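Local coordinates for protein ubiquitin conjugating enzyme (Agrocybe aegerita, PDB 3WE5) that probably takes ubiquitin from an activating enzyme as a thioester and passes it on toward substrate proteins, acting as an E2 of the ubiquitin pathway, at residues 100-105 and 142-147; 107-112 and 151-156; 58-63 and 133-138. All blocks are in the same frame, centred on the assembly; numbering follows the deposited sequence.

Contact 1: 100-105 and 142-147; sequences APVHPH and KKKERP
V102 wedges its isopropyl group against the 142-147 backbone, each branch finding a different surface. With CG1 anti to the backbone N (chi1 -178°), that methyl meets the main chain at E145 C, 3.7 Å away. CG2 lies over the rim of one face of the R146 guanidinium, 3.9 Å from R146 NH2. K144 closes the other flank: its chain bends at chi3 (53°), bringing K144 CE to 3.7 Å from V102 CB and letting K144 NZ share a bridging water with V102 N. Replacing V102 by alanine would probably open a gap beside the E145 main chain and leave that face of the R146 guanidinium without its methyl neighbour.

Further along, two proline rings fit into the pairing. P104 CG meets E145 CG at 4.0 Å, the two side chains crossing at about a right angle, while P147 CG sits 3.3 Å from P104 O. H103 turns away from this interface; its ND1 accepts H105 N at 2.9 Å and its NE2 is bonded to M137 O, so both ring nitrogens are engaged. H103-P104-H105 probably occupies the place of the His-Pro-Asn signature of E2 enzymes, with a histidine where most have the asparagine, as in the UBE2W group.

E145 of the second subunit packs on P104 and H105. Segment 100-105 belongs to the loop between strand 89-92 and helix 127-140, and segment 142-147 to the link between helices 127-140 and 150-156.

Contact 2: 107-112 and 151-156; sequences YSNGHI and DRYVRT
An aromatic cluster of Y107, H111 and Y153 joins loop 107-112, which makes a type I beta turn from Y107 to G110, to helix 150-156. The rings of Y107 and Y153 stack face to face with centroids 4.2 Å apart and planes inclined by 29°; Y153 CD2 comes over the rim of the Y107 face, 3.5 Å from Y107 CG. At its far end Y153 OH meets H111 ND1 at 2.6 Å, lying in the plane of the imidazole, in an almost straight hydrogen bond (177°) whose donor could be either partner.

N109 steadies the histidine from within the loop. Its OD1 accepts H111 N at 3.1 Å, an Asx turn with the donor above the carbonyl plane, and its ND2 lies over the centre of the imidazole. The same ND2 reaches V154 O through a water. V154 CG2 fills the side of the turn, 3.6 Å from S108 OG and 3.8 Å from N109 CG.

The Y107 hydroxyl is bonded to D149 and also to R152 of the second subunit, so the stack lies close to the dimer interface. Helix 150-156 thus covers a loop that lies between strand 89-92 and helix 127-140, with G110 bonded through its backbone to F92 of that strand.

Contact 3: 58-63 and 133-138; sequences FTIEVM and TLQSML
Q135 reaches from its helix to the end of a strand with its side chain fully drawn out. CG is anti to the backbone N (chi1 -172°) and the chain stays extended beyond it, which carries the amide past I60 to the main chain of E61. There Q135 NE2 donates to E61 O at 2.8 Å in a fairly straight bond (167°); the acceptor lies in the plane of the amide, while the donor is somewhat tilted from the carbonyl plane. NE2 is also bonded to V43 O, so two backbone carbonyls grip one nitrogen and fix the rotation of the amide.

Around this polar link the contact is apolar. I60 CG2 rests 4.1 Å from Q135 CB, the aliphatic root of the same side chain. V62 has CG1 anti to its nitrogen (chi1 -178°), which leaves CG2 beside the nitrogen and facing the helix: V62 CG2 packs at 3.5 Å from L138 CB and 3.8 Å from L138 CD1. I60 and V62 thus meet residues of the helix three positions apart, close to one turn.

Helix 127-140 lying against the antiparallel sheet, here at the end of strand 55-61, is a hallmark of the alpha/beta UBC fold of ubiquitin-conjugating enzymes.

In the fold
The three contacts, all partly buried, show chemistry following the elements that meet. Contact 3 lies nearest the centre of the chain and is the one that pairs a strand with a helix; it combines methyl packing with a single side-chain-to-backbone bond. Contacts 1 and 2, both farther out and both touching the second subunit, join the same long loop before helix 127-140 to the chain that follows that helix. Contact 1 is loop on loop, valine and proline packing with no direct hydrogen bond between the segments, whereas contact 2 adds an aromatic stack and a Tyr-His hydrogen bond; each has one bridging water. P147 packing on Y107 connects these two, and the imidazole of H103 ties contact 1 to the helix of contact 3.

Contact 1: 100-105 and 142-147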
ATOM      1  N   ALA A 100       1.419  11.278  11.241  1.00 21.02           N
ATOM      2  CA  ALA A 100       0.582  11.167  10.043  1.00 23.22           C
ATOM      3  C   ALA A 100      -0.549  10.207  10.328  1.00 21.57           C
ATOM      4  O   ALA A 100      -0.406   9.299  11.163  1.00 25.48           O
ATOM      5  CB  ALA A 100       1.405  10.675   8.848  1.00 20.10           C
ATOM      6  N   PRO A 101      -1.683  10.385   9.648  1.00 16.54           N
ATOM      7  CA  PRO A 101      -2.716   9.359   9.819  1.00 20.74           C
ATOM      8  C   PRO A 101      -2.177   8.012   9.330  1.00 25.42           C
ATOM      9  O   PRO A 101      -1.432   7.978   8.339  1.00 23.52           O
ATOM     10  CB  PRO A 101      -3.848   9.842   8.907  1.00 25.47           C
ATOM     11  CG  PRO A 101      -3.193  10.821   7.949  1.00 24.82           C
ATOM     12  CD  PRO A 101      -2.082  11.445   8.702  1.00 18.33           C
ATOM     13  N   VAL A 102      -2.528   6.927  10.017  1.00 23.49           N
ATOM     14  CA  VAL A 102      -2.154   5.597   9.544  1.00 18.60           C
ATOM     15  C   VAL A 102      -3.163   5.169   8.489  1.00 20.20           C
ATOM     16  O   VAL A 102      -4.339   4.919   8.789  1.00 24.09           O
ATOM     17  CB  VAL A 102      -2.094   4.578  10.688  1.00 31.02           C
ATOM     18  CG1 VAL A 102      -1.657   3.219  10.157  1.00 27.76           C
ATOM     19  CG2 VAL A 102      -1.129   5.059  11.748  1.00 24.27           C
ATOM     20  N   HIS A 103      -2.704   5.113   7.242  1.00 20.32           N
ATOM     21  CA  HIS A 103      -3.568   4.928   6.090  1.00 22.24           C
ATOM     22  C   HIS A 103      -2.727   4.338   4.967  1.00 16.64           C
ATOM     23  O   HIS A 103      -1.540   4.657   4.859  1.00 16.47           O
ATOM     24  CB  HIS A 103      -4.136   6.296   5.653  1.00 20.17           C
ATOM     25  CG  HIS A 103      -5.114   6.212   4.532  1.00 20.62           C
ATOM     26  ND1 HIS A 103      -4.729   6.182   3.208  1.00 19.63           N
ATOM     27  CD2 HIS A 103      -6.466   6.145   4.527  1.00 18.68           C
ATOM     28  CE1 HIS A 103      -5.794   6.085   2.442  1.00 18.29           C
ATOM     29  NE2 HIS A 103      -6.865   6.076   3.218  1.00 20.02           N
ATOM     30  N   PRO A 104      -3.321   3.463   4.134  1.00 19.72           N
ATOM     31  CA  PRO A 104      -2.549   2.773   3.085  1.00 23.50           C
ATOM     32  C   PRO A 104      -1.964   3.668   1.995  1.00 24.70           C
ATOM     33  O   PRO A 104      -1.115   3.207   1.231  1.00 22.49           O
ATOM     34  CB  PRO A 104      -3.583   1.828   2.451  1.00 29.87           C
ATOM     35  CG  PRO A 104      -4.629   1.648   3.481  1.00 32.27           C
ATOM     36  CD  PRO A 104      -4.705   2.955   4.211  1.00 22.21           C
ATOM     37  N   HIS A 105      -2.418   4.916   1.906  1.00 20.58           N
ATOM     38  CA  HIS A 105      -1.862   5.846   0.939  1.00 21.07           C
ATOM     39  C   HIS A 105      -1.047   6.968   1.590  1.00 20.90           C
ATOM     40  O   HIS A 105      -0.619   7.903   0.902  1.00 19.43           O
ATOM     41  CB  HIS A 105      -2.974   6.419   0.063  1.00 22.32           C
ATOM     42  CG  HIS A 105      -3.530   5.425  -0.909  1.00 34.76           C
ATOM     43  ND1 HIS A 105      -3.113   5.355  -2.222  1.00 52.06           N
ATOM     44  CD2 HIS A 105      -4.434   4.430  -0.748  1.00 36.22           C
ATOM     45  CE1 HIS A 105      -3.755   4.377  -2.833  1.00 43.06           C
ATOM     46  NE2 HIS A 105      -4.570   3.806  -1.964  1.00 36.76           N
ATOM     47  N   LYS A 142     -11.336   1.443   5.642  1.00 41.20           N
ATOM     48  CA  LYS A 142     -12.066   0.583   6.562  1.00 40.49           C
ATOM     49  C   LYS A 142     -11.131  -0.056   7.582  1.00 39.65           C
ATOM     50  O   LYS A 142     -11.584  -0.611   8.584  1.00 41.10           O
ATOM     51  CB  LYS A 142     -12.859  -0.480   5.803  1.00 45.53           C
ATOM     52  CG  LYS A 142     -14.011   0.070   4.954  1.00 49.32           C
ATOM     53  CD  LYS A 142     -15.166   0.589   5.812  1.00 58.63           C
ATOM     54  CE  LYS A 142     -16.326   1.113   4.959  1.00 73.54           C
ATOM     55  NZ  LYS A 142     -16.026   2.440   4.337  1.00 60.15           N
ATOM     56  N   LYS A 143      -9.827   0.045   7.339  1.00 30.53           N
ATOM     57  CA  LYS A 143      -8.831  -0.535   8.233  1.00 35.26           C
ATOM     58  C   LYS A 143      -7.502   0.211   8.177  1.00 32.42           C
ATOM     59  O   LYS A 143      -6.862   0.284   7.129  1.00 34.88           O
ATOM     60  CB  LYS A 143      -8.601  -2.007   7.887  1.00 50.54           C
ATOM     61  CG  LYS A 143      -7.355  -2.607   8.525  1.00 42.33           C
ATOM     62  CD  LYS A 143      -6.980  -3.909   7.832  1.00 53.52           C
ATOM     63  CE  LYS A 143      -8.205  -4.798   7.675  1.00 66.62           C
ATOM     64  NZ  LYS A 143      -7.917  -6.070   6.964  1.00 65.19           N
ATOM     65  N   LYS A 144      -7.091   0.753   9.316  1.00 34.68           N
ATOM     66  CA  LYS A 144      -5.859   1.524   9.413  1.00 27.23           C
ATOM     67  C   LYS A 144      -4.616   0.664   9.275  1.00 36.15           C
ATOM     68  O   LYS A 144      -4.328  -0.166  10.138  1.00 39.95           O
ATOM     69  CB  LYS A 144      -5.805   2.235  10.761  1.00 33.37           C
ATOM     70  CG  LYS A 144      -6.929   3.221  11.004  1.00 46.49           C
ATOM     71  CD  LYS A 144      -6.765   3.880  12.364  1.00 40.45           C
ATOM     72  CE  LYS A 144      -5.376   4.466  12.495  1.00 54.58           C
ATOM     73  NZ  LYS A 144      -5.054   4.903  13.886  1.00 57.77           N
ATOM     74  N   GLU A 145      -3.870   0.867   8.194  1.00 28.66           N
ATOM     75  CA  GLU A 145      -2.574   0.218   8.034  1.00 34.16           C
ATOM     76  C   GLU A 145      -1.710   1.114   7.160  1.00 32.14           C
ATOM     77  O   GLU A 145      -2.235   1.883   6.364  1.00 30.11           O
ATOM     78  CB  GLU A 145      -2.725  -1.176   7.409  1.00 33.47           C
ATOM     79  CG  GLU A 145      -3.229  -1.190   5.979  1.00 30.95           C
ATOM     80  CD  GLU A 145      -3.362  -2.599   5.440  1.00 55.80           C
ATOM     81  OE1 GLU A 145      -3.231  -3.556   6.237  1.00 50.43           O
ATOM     82  OE2 GLU A 145      -3.592  -2.745   4.220  1.00 52.08           O
ATOM     83  N   ARG A 146      -0.397   1.033   7.325  1.00 27.22           N
ATOM     84  CA  ARG A 146       0.528   1.834   6.535  1.00 29.95           C
ATOM     85  C   ARG A 146       0.657   1.237   5.139  1.00 30.49           C
ATOM     86  O   ARG A 146       0.237   0.089   4.925  1.00 32.92           O
ATOM     87  CB  ARG A 146       1.886   1.901   7.248  1.00 30.36           C
ATOM     88  CG  ARG A 146       1.842   2.763   8.515  1.00 44.27           C
ATOM     89  CD  ARG A 146       3.090   2.629   9.372  1.00 50.00           C
ATOM     90  NE  ARG A 146       3.083   3.567  10.496  1.00 57.27           N
ATOM     91  CZ  ARG A 146       2.555   3.313  11.694  1.00 76.15           C
ATOM     92  NH1 ARG A 146       1.978   2.143  11.954  1.00 74.16           N
ATOM     93  NH2 ARG A 146       2.602   4.241  12.642  1.00 61.52           N
ATOM     94  N   PRO A 147       1.208   2.012   4.179  1.00 27.68           N
ATOM     95  CA  PRO A 147       1.507   1.487   2.839  1.00 26.29           C
ATOM     96  C   PRO A 147       2.446   0.286   2.916  1.00 26.12           C
ATOM     97  O   PRO A 147       3.249   0.200   3.844  1.00 27.58           O
ATOM     98  CB  PRO A 147       2.257   2.633   2.174  1.00 31.18           C
ATOM     99  CG  PRO A 147       1.717   3.864   2.838  1.00 26.94           C
ATOM    100  CD  PRO A 147       1.462   3.467   4.263  1.00 21.45           C
TER
HETATM  101  O   HOH W   1      -3.891   7.364  12.557  1.00 32.62           O

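Contact 2: 107-112 and 151-156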
ATOM      1  N   TYR A 107       2.378   7.733   3.898  1.00 16.75           N
ATOM      2  CA  TYR A 107       3.626   7.235   4.461  1.00 20.79           C
ATOM      3  C   TYR A 107       3.853   7.786   5.867  1.00 22.56           C
ATOM      4  O   TYR A 107       3.279   8.805   6.238  1.00 20.23           O
ATOM      5  CB  TYR A 107       4.788   7.568   3.518  1.00 23.17           C
ATOM      6  CG  TYR A 107       4.727   6.739   2.259  1.00 20.27           C
ATOM      7  CD1 TYR A 107       5.137   5.409   2.276  1.00 29.18           C
ATOM      8  CD2 TYR A 107       4.219   7.256   1.073  1.00 23.11           C
ATOM      9  CE1 TYR A 107       5.071   4.622   1.150  1.00 30.12           C
ATOM     10  CE2 TYR A 107       4.147   6.472  -0.068  1.00 31.91           C
ATOM     11  CZ  TYR A 107       4.573   5.156  -0.015  1.00 33.47           C
ATOM     12  OH  TYR A 107       4.507   4.361  -1.134  1.00 32.86           O
ATOM     13  N   SER A 108       4.671   7.107   6.662  1.00 21.14           N
ATOM     14  CA  SER A 108       4.896   7.513   8.051  1.00 24.81           C
ATOM     15  C   SER A 108       5.630   8.854   8.150  1.00 25.42           C
ATOM     16  O   SER A 108       5.627   9.498   9.203  1.00 24.35           O
ATOM     17  CB  SER A 108       5.660   6.415   8.810  1.00 26.39           C
ATOM     18  OG  SER A 108       6.932   6.202   8.219  1.00 27.65           O
ATOM     19  N   ASN A 109       6.275   9.266   7.060  1.00 21.71           N
ATOM     20  CA  ASN A 109       6.916  10.561   7.000  1.00 24.72           C
ATOM     21  C   ASN A 109       5.948  11.645   6.537  1.00 26.33           C
ATOM     22  O   ASN A 109       6.345  12.786   6.338  1.00 21.83           O
ATOM     23  CB  ASN A 109       8.152  10.528   6.095  1.00 27.41           C
ATOM     24  CG  ASN A 109       7.805  10.375   4.624  1.00 24.94           C
ATOM     25  OD1 ASN A 109       6.675  10.034   4.261  1.00 21.67           O
ATOM     26  ND2 ASN A 109       8.794  10.602   3.765  1.00 26.03           N
ATOM     27  N   GLY A 110       4.685  11.278   6.337  1.00 22.47           N
ATOM     28  CA  GLY A 110       3.667  12.264   5.977  1.00 21.63           C
ATOM     29  C   GLY A 110       3.408  12.423   4.493  1.00 21.48           C
ATOM     30  O   GLY A 110       2.416  13.058   4.097  1.00 17.15           O
ATOM     31  N   HIS A 111       4.287  11.865   3.661  1.00 19.64           N
ATOM     32  CA  HIS A 111       4.104  11.953   2.215  1.00 19.83           C
ATOM     33  C   HIS A 111       2.858  11.182   1.811  1.00 19.33           C
ATOM     34  O   HIS A 111       2.499  10.183   2.442  1.00 18.72           O
ATOM     35  CB  HIS A 111       5.319  11.386   1.490  1.00 18.93           C
ATOM     36  CG  HIS A 111       6.542  12.234   1.631  1.00 22.92           C
ATOM     37  ND1 HIS A 111       7.663  12.050   0.851  1.00 29.02           N
ATOM     38  CD2 HIS A 111       6.813  13.280   2.445  1.00 26.22           C
ATOM     39  CE1 HIS A 111       8.576  12.947   1.185  1.00 30.39           C
ATOM     40  NE2 HIS A 111       8.086  13.706   2.148  1.00 31.36           N
ATOM     41  N   ILE A 112       2.205  11.640   0.755  1.00 16.82           N
ATOM     42  CA  ILE A 112       0.904  11.089   0.376  1.00 22.14           C
ATOM     43  C   ILE A 112       0.932  10.539  -1.041  1.00 20.47           C
ATOM     44  O   ILE A 112       1.399  11.212  -1.956  1.00 22.01           O
ATOM     45  CB  ILE A 112      -0.180  12.182   0.440  1.00 19.39           C
ATOM     46  CG1 ILE A 112      -0.291  12.767   1.857  1.00 14.05           C
ATOM     47  CG2 ILE A 112      -1.525  11.646  -0.073  1.00 21.22           C
ATOM     48  CD1 ILE A 112      -1.013  14.116   1.915  1.00 15.40           C
ATOM     49  N   ASP A 151       8.484   1.386   4.884  1.00 33.40           N
ATOM     50  CA  ASP A 151       9.853   1.535   5.371  1.00 31.16           C
ATOM     51  C   ASP A 151      10.862   1.763   4.235  1.00 32.73           C
ATOM     52  O   ASP A 151      11.763   2.601   4.357  1.00 38.00           O
ATOM     53  CB  ASP A 151      10.247   0.348   6.258  1.00 38.38           C
ATOM     54  CG  ASP A 151       9.352   0.219   7.473  1.00 52.51           C
ATOM     55  OD1 ASP A 151       8.847   1.261   7.949  1.00 44.11           O
ATOM     56  OD2 ASP A 151       9.138  -0.923   7.941  1.00 56.73           O
ATOM     57  N   ARG A 152      10.690   1.031   3.136  1.00 37.13           N
ATOM     58  CA  ARG A 152      11.529   1.188   1.950  1.00 42.53           C
ATOM     59  C   ARG A 152      11.490   2.626   1.452  1.00 41.72           C
ATOM     60  O   ARG A 152      12.531   3.262   1.261  1.00 40.68           O
ATOM     61  CB  ARG A 152      11.062   0.231   0.845  1.00 38.94           C
ATOM     62  CG  ARG A 152      11.934   0.235  -0.405  1.00 41.43           C
ATOM     63  CD  ARG A 152      11.828  -1.085  -1.181  1.00 56.70           C
ATOM     64  NE  ARG A 152      10.620  -1.171  -2.001  1.00 59.09           N
ATOM     65  CZ  ARG A 152       9.558  -1.912  -1.693  1.00 64.29           C
ATOM     66  NH1 ARG A 152       9.555  -2.637  -0.583  1.00 47.96           N
ATOM     67  NH2 ARG A 152       8.500  -1.934  -2.493  1.00 53.69           N
ATOM     68  N   TYR A 153      10.278   3.141   1.263  1.00 38.37           N
ATOM     69  CA  TYR A 153      10.099   4.509   0.793  1.00 42.57           C
ATOM     70  C   TYR A 153      10.726   5.544   1.726  1.00 28.38           C
ATOM     71  O   TYR A 153      11.438   6.442   1.277  1.00 35.77           O
ATOM     72  CB  TYR A 153       8.612   4.834   0.595  1.00 35.68           C
ATOM     73  CG  TYR A 153       8.396   6.264   0.167  1.00 35.02           C
ATOM     74  CD1 TYR A 153       8.635   6.658  -1.142  1.00 34.26           C
ATOM     75  CD2 TYR A 153       7.971   7.226   1.075  1.00 32.02           C
ATOM     76  CE1 TYR A 153       8.447   7.960  -1.537  1.00 44.92           C
ATOM     77  CE2 TYR A 153       7.788   8.533   0.693  1.00 24.43           C
ATOM     78  CZ  TYR A 153       8.031   8.896  -0.614  1.00 27.03           C
ATOM     79  OH  TYR A 153       7.849  10.204  -1.005  1.00 30.72           O
ATOM     80  N   VAL A 154      10.448   5.427   3.022  1.00 31.98           N
ATOM     81  CA  VAL A 154      10.779   6.506   3.952  1.00 37.63           C
ATOM     82  C   VAL A 154      12.297   6.666   4.157  1.00 37.54           C
ATOM     83  O   VAL A 154      12.794   7.773   4.378  1.00 40.74           O
ATOM     84  CB  VAL A 154      10.003   6.349   5.278  1.00 38.09           C
ATOM     85  CG1 VAL A 154      10.561   7.258   6.352  1.00 35.24           C
ATOM     86  CG2 VAL A 154       8.510   6.647   5.052  1.00 31.74           C
ATOM     87  N   ARG A 155      13.033   5.563   4.040  1.00 37.18           N
ATOM     88  CA  ARG A 155      14.487   5.590   4.215  1.00 38.39           C
ATOM     89  C   ARG A 155      15.188   6.508   3.223  1.00 34.43           C
ATOM     90  O   ARG A 155      16.135   7.212   3.580  1.00 45.08           O
ATOM     91  CB  ARG A 155      15.071   4.179   4.072  1.00 38.53           C
ATOM     92  CG  ARG A 155      14.865   3.286   5.274  1.00 59.54           C
ATOM     93  CD  ARG A 155      15.825   2.100   5.247  1.00 63.05           C
ATOM     94  NE  ARG A 155      15.418   1.082   4.283  1.00 63.33           N
ATOM     95  CZ  ARG A 155      14.574   0.094   4.562  1.00 56.03           C
ATOM     96  NH1 ARG A 155      14.047  -0.002   5.780  1.00 45.60           N
ATOM     97  NH2 ARG A 155      14.253  -0.795   3.627  1.00 46.71           N
ATOM     98  N   THR A 156      14.727   6.493   1.975  1.00 37.87           N
ATOM     99  CA  THR A 156      15.399   7.217   0.897  1.00 41.92           C
ATOM    100  C   THR A 156      14.596   8.430   0.402  1.00 52.65           C
ATOM    101  O   THR A 156      14.982   9.090  -0.565  1.00 42.92           O
ATOM    102  CB  THR A 156      15.684   6.271  -0.289  1.00 52.81           C
ATOM    103  OG1 THR A 156      16.270   7.003  -1.373  1.00 60.38           O
ATOM    104  CG2 THR A 156      14.400   5.628  -0.764  1.00 44.49           C
TER
HETATM  105  O   HOH W   2      11.772  10.796   5.129  1.00 41.58           O

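Contact 3: 58-63 and 133-138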
ATOM      1  N   PHE A  58      -3.249  23.580   6.931  1.00 13.44           N
ATOM      2  CA  PHE A  58      -4.641  23.320   7.314  1.00 12.11           C
ATOM      3  C   PHE A  58      -4.692  22.241   8.406  1.00 10.98           C
ATOM      4  O   PHE A  58      -3.776  21.441   8.544  1.00 14.48           O
ATOM      5  CB  PHE A  58      -5.427  22.777   6.108  1.00  9.85           C
ATOM      6  CG  PHE A  58      -5.638  23.762   5.019  1.00 10.91           C
ATOM      7  CD1 PHE A  58      -4.630  24.018   4.094  1.00 13.98           C
ATOM      8  CD2 PHE A  58      -6.843  24.444   4.898  1.00 11.44           C
ATOM      9  CE1 PHE A  58      -4.831  24.934   3.075  1.00 10.12           C
ATOM     10  CE2 PHE A  58      -7.060  25.358   3.883  1.00 13.23           C
ATOM     11  CZ  PHE A  58      -6.026  25.618   2.967  1.00 12.33           C
ATOM     12  N   THR A  59      -5.775  22.214   9.177  1.00 14.23           N
ATOM     13  CA  THR A  59      -6.098  20.992   9.918  1.00 12.05           C
ATOM     14  C   THR A  59      -7.217  20.267   9.186  1.00 10.09           C
ATOM     15  O   THR A  59      -8.091  20.903   8.610  1.00 14.42           O
ATOM     16  CB  THR A  59      -6.478  21.243  11.370  1.00 13.83           C
ATOM     17  OG1 THR A  59      -7.613  22.095  11.432  1.00 22.69           O
ATOM     18  CG2 THR A  59      -5.322  21.877  12.113  1.00 21.24           C
ATOM     19  N   ILE A  60      -7.148  18.938   9.209  1.00 13.83           N
ATOM     20  CA  ILE A  60      -8.129  18.092   8.534  1.00 13.25           C
ATOM     21  C   ILE A  60      -8.705  17.148   9.585  1.00 12.32           C
ATOM     22  O   ILE A  60      -7.969  16.367  10.218  1.00 16.19           O
ATOM     23  CB  ILE A  60      -7.467  17.246   7.459  1.00 17.39           C
ATOM     24  CG1 ILE A  60      -6.791  18.137   6.398  1.00 19.05           C
ATOM     25  CG2 ILE A  60      -8.482  16.277   6.821  1.00 23.77           C
ATOM     26  CD1 ILE A  60      -7.733  19.074   5.653  1.00 16.61           C
ATOM     27  N   GLU A  61     -10.016  17.225   9.771  1.00 16.53           N
ATOM     28  CA  GLU A  61     -10.707  16.247  10.617  1.00 15.58           C
ATOM     29  C   GLU A  61     -11.689  15.508   9.743  1.00 15.12           C
ATOM     30  O   GLU A  61     -12.416  16.122   8.963  1.00 15.82           O
ATOM     31  CB  GLU A  61     -11.457  16.931  11.751  1.00 16.90           C
ATOM     32  CG  GLU A  61     -12.250  15.936  12.600  1.00 24.76           C
ATOM     33  CD  GLU A  61     -12.746  16.522  13.899  1.00 46.03           C
ATOM     34  OE1 GLU A  61     -12.293  17.632  14.257  1.00 37.65           O
ATOM     35  OE2 GLU A  61     -13.587  15.860  14.553  1.00 36.46           O
ATOM     36  N   VAL A  62     -11.722  14.186   9.866  1.00 15.75           N
ATOM     37  CA  VAL A  62     -12.629  13.374   9.070  1.00 16.49           C
ATOM     38  C   VAL A  62     -13.922  13.291   9.867  1.00 16.27           C
ATOM     39  O   VAL A  62     -13.893  12.964  11.067  1.00 17.15           O
ATOM     40  CB  VAL A  62     -12.083  11.969   8.865  1.00 15.89           C
ATOM     41  CG1 VAL A  62     -13.027  11.151   7.986  1.00 18.34           C
ATOM     42  CG2 VAL A  62     -10.677  12.020   8.225  1.00 22.08           C
ATOM     43  N   MET A  63     -15.033  13.589   9.204  1.00 20.05           N
ATOM     44  CA  MET A  63     -16.338  13.622   9.863  1.00 15.01           C
ATOM     45  C   MET A  63     -17.056  12.313   9.591  1.00 28.90           C
ATOM     46  O   MET A  63     -16.551  11.440   8.874  1.00 25.75           O
ATOM     47  CB  MET A  63     -17.187  14.769   9.326  1.00 15.15           C
ATOM     48  CG  MET A  63     -16.512  16.163   9.402  1.00 17.34           C
ATOM     49  SD  MET A  63     -15.957  16.567  11.057  1.00 21.50           S
ATOM     50  CE  MET A  63     -17.528  16.761  11.924  1.00 25.09           C
ATOM     51  N   THR A 133     -10.687  16.132  -1.039  1.00 13.17           N
ATOM     52  CA  THR A 133     -10.307  14.822  -1.575  1.00 14.35           C
ATOM     53  C   THR A 133      -9.532  13.964  -0.587  1.00 15.71           C
ATOM     54  O   THR A 133      -9.798  12.773  -0.448  1.00 16.17           O
ATOM     55  CB  THR A 133      -9.485  14.975  -2.907  1.00 13.60           C
ATOM     56  OG1 THR A 133     -10.267  15.701  -3.862  1.00 17.66           O
ATOM     57  CG2 THR A 133      -9.109  13.619  -3.489  1.00 18.50           C
ATOM     58  N   LEU A 134      -8.571  14.552   0.118  1.00 14.29           N
ATOM     59  CA  LEU A 134      -7.789  13.795   1.076  1.00 11.64           C
ATOM     60  C   LEU A 134      -8.624  13.432   2.311  1.00 13.09           C
ATOM     61  O   LEU A 134      -8.449  12.342   2.888  1.00 16.29           O
ATOM     62  CB  LEU A 134      -6.530  14.581   1.492  1.00 11.65           C
ATOM     63  CG  LEU A 134      -5.532  14.820   0.362  1.00 14.66           C
ATOM     64  CD1 LEU A 134      -4.363  15.658   0.853  1.00 16.57           C
ATOM     65  CD2 LEU A 134      -5.009  13.502  -0.214  1.00 15.94           C
ATOM     66  N   GLN A 135      -9.529  14.325   2.698  1.00 12.71           N
ATOM     67  CA  GLN A 135     -10.454  14.035   3.798  1.00 13.75           C
ATOM     68  C   GLN A 135     -11.311  12.816   3.452  1.00 15.73           C
ATOM     69  O   GLN A 135     -11.497  11.928   4.289  1.00 18.58           O
ATOM     70  CB  GLN A 135     -11.345  15.243   4.035  1.00 17.49           C
ATOM     71  CG  GLN A 135     -12.255  15.190   5.288  1.00 16.47           C
ATOM     72  CD  GLN A 135     -13.179  16.380   5.307  1.00 11.10           C
ATOM     73  OE1 GLN A 135     -13.721  16.767   4.263  1.00 16.32           O
ATOM     74  NE2 GLN A 135     -13.352  16.992   6.474  1.00 15.65           N
ATOM     75  N   SER A 136     -11.804  12.782   2.218  1.00 14.88           N
ATOM     76  CA  SER A 136     -12.616  11.669   1.708  1.00 16.64           C
ATOM     77  C   SER A 136     -11.830  10.372   1.562  1.00 23.09           C
ATOM     78  O   SER A 136     -12.371   9.277   1.766  1.00 18.88           O
ATOM     79  CB  SER A 136     -13.219  12.045   0.350  1.00 20.79           C
ATOM     80  OG  SER A 136     -14.143  13.101   0.468  1.00 30.02           O
ATOM     81  N   MET A 137     -10.559  10.485   1.183  1.00 17.64           N
ATOM     82  CA  MET A 137      -9.688   9.325   1.115  1.00 16.39           C
ATOM     83  C   MET A 137      -9.515   8.705   2.498  1.00 22.23           C
ATOM     84  O   MET A 137      -9.541   7.479   2.649  1.00 20.92           O
ATOM     85  CB  MET A 137      -8.320   9.734   0.549  1.00 17.59           C
ATOM     86  CG  MET A 137      -7.242   8.656   0.625  1.00 23.94           C
ATOM     87  SD  MET A 137      -5.588   9.354   0.415  1.00 27.53           S
ATOM     88  CE  MET A 137      -5.235   9.901   2.076  1.00 28.34           C
ATOM     89  N   LEU A 138      -9.351   9.550   3.512  1.00 16.12           N
ATOM     90  CA  LEU A 138      -9.241   9.053   4.875  1.00 17.43           C
ATOM     91  C   LEU A 138     -10.582   8.422   5.282  1.00 21.85           C
ATOM     92  O   LEU A 138     -10.614   7.351   5.906  1.00 19.82           O
ATOM     93  CB  LEU A 138      -8.824  10.173   5.836  1.00 17.25           C
ATOM     94  CG  LEU A 138      -7.401  10.751   5.752  1.00 15.91           C
ATOM     95  CD1 LEU A 138      -7.216  11.867   6.764  1.00 17.84           C
ATOM     96  CD2 LEU A 138      -6.376   9.685   6.008  1.00 18.07           C
TER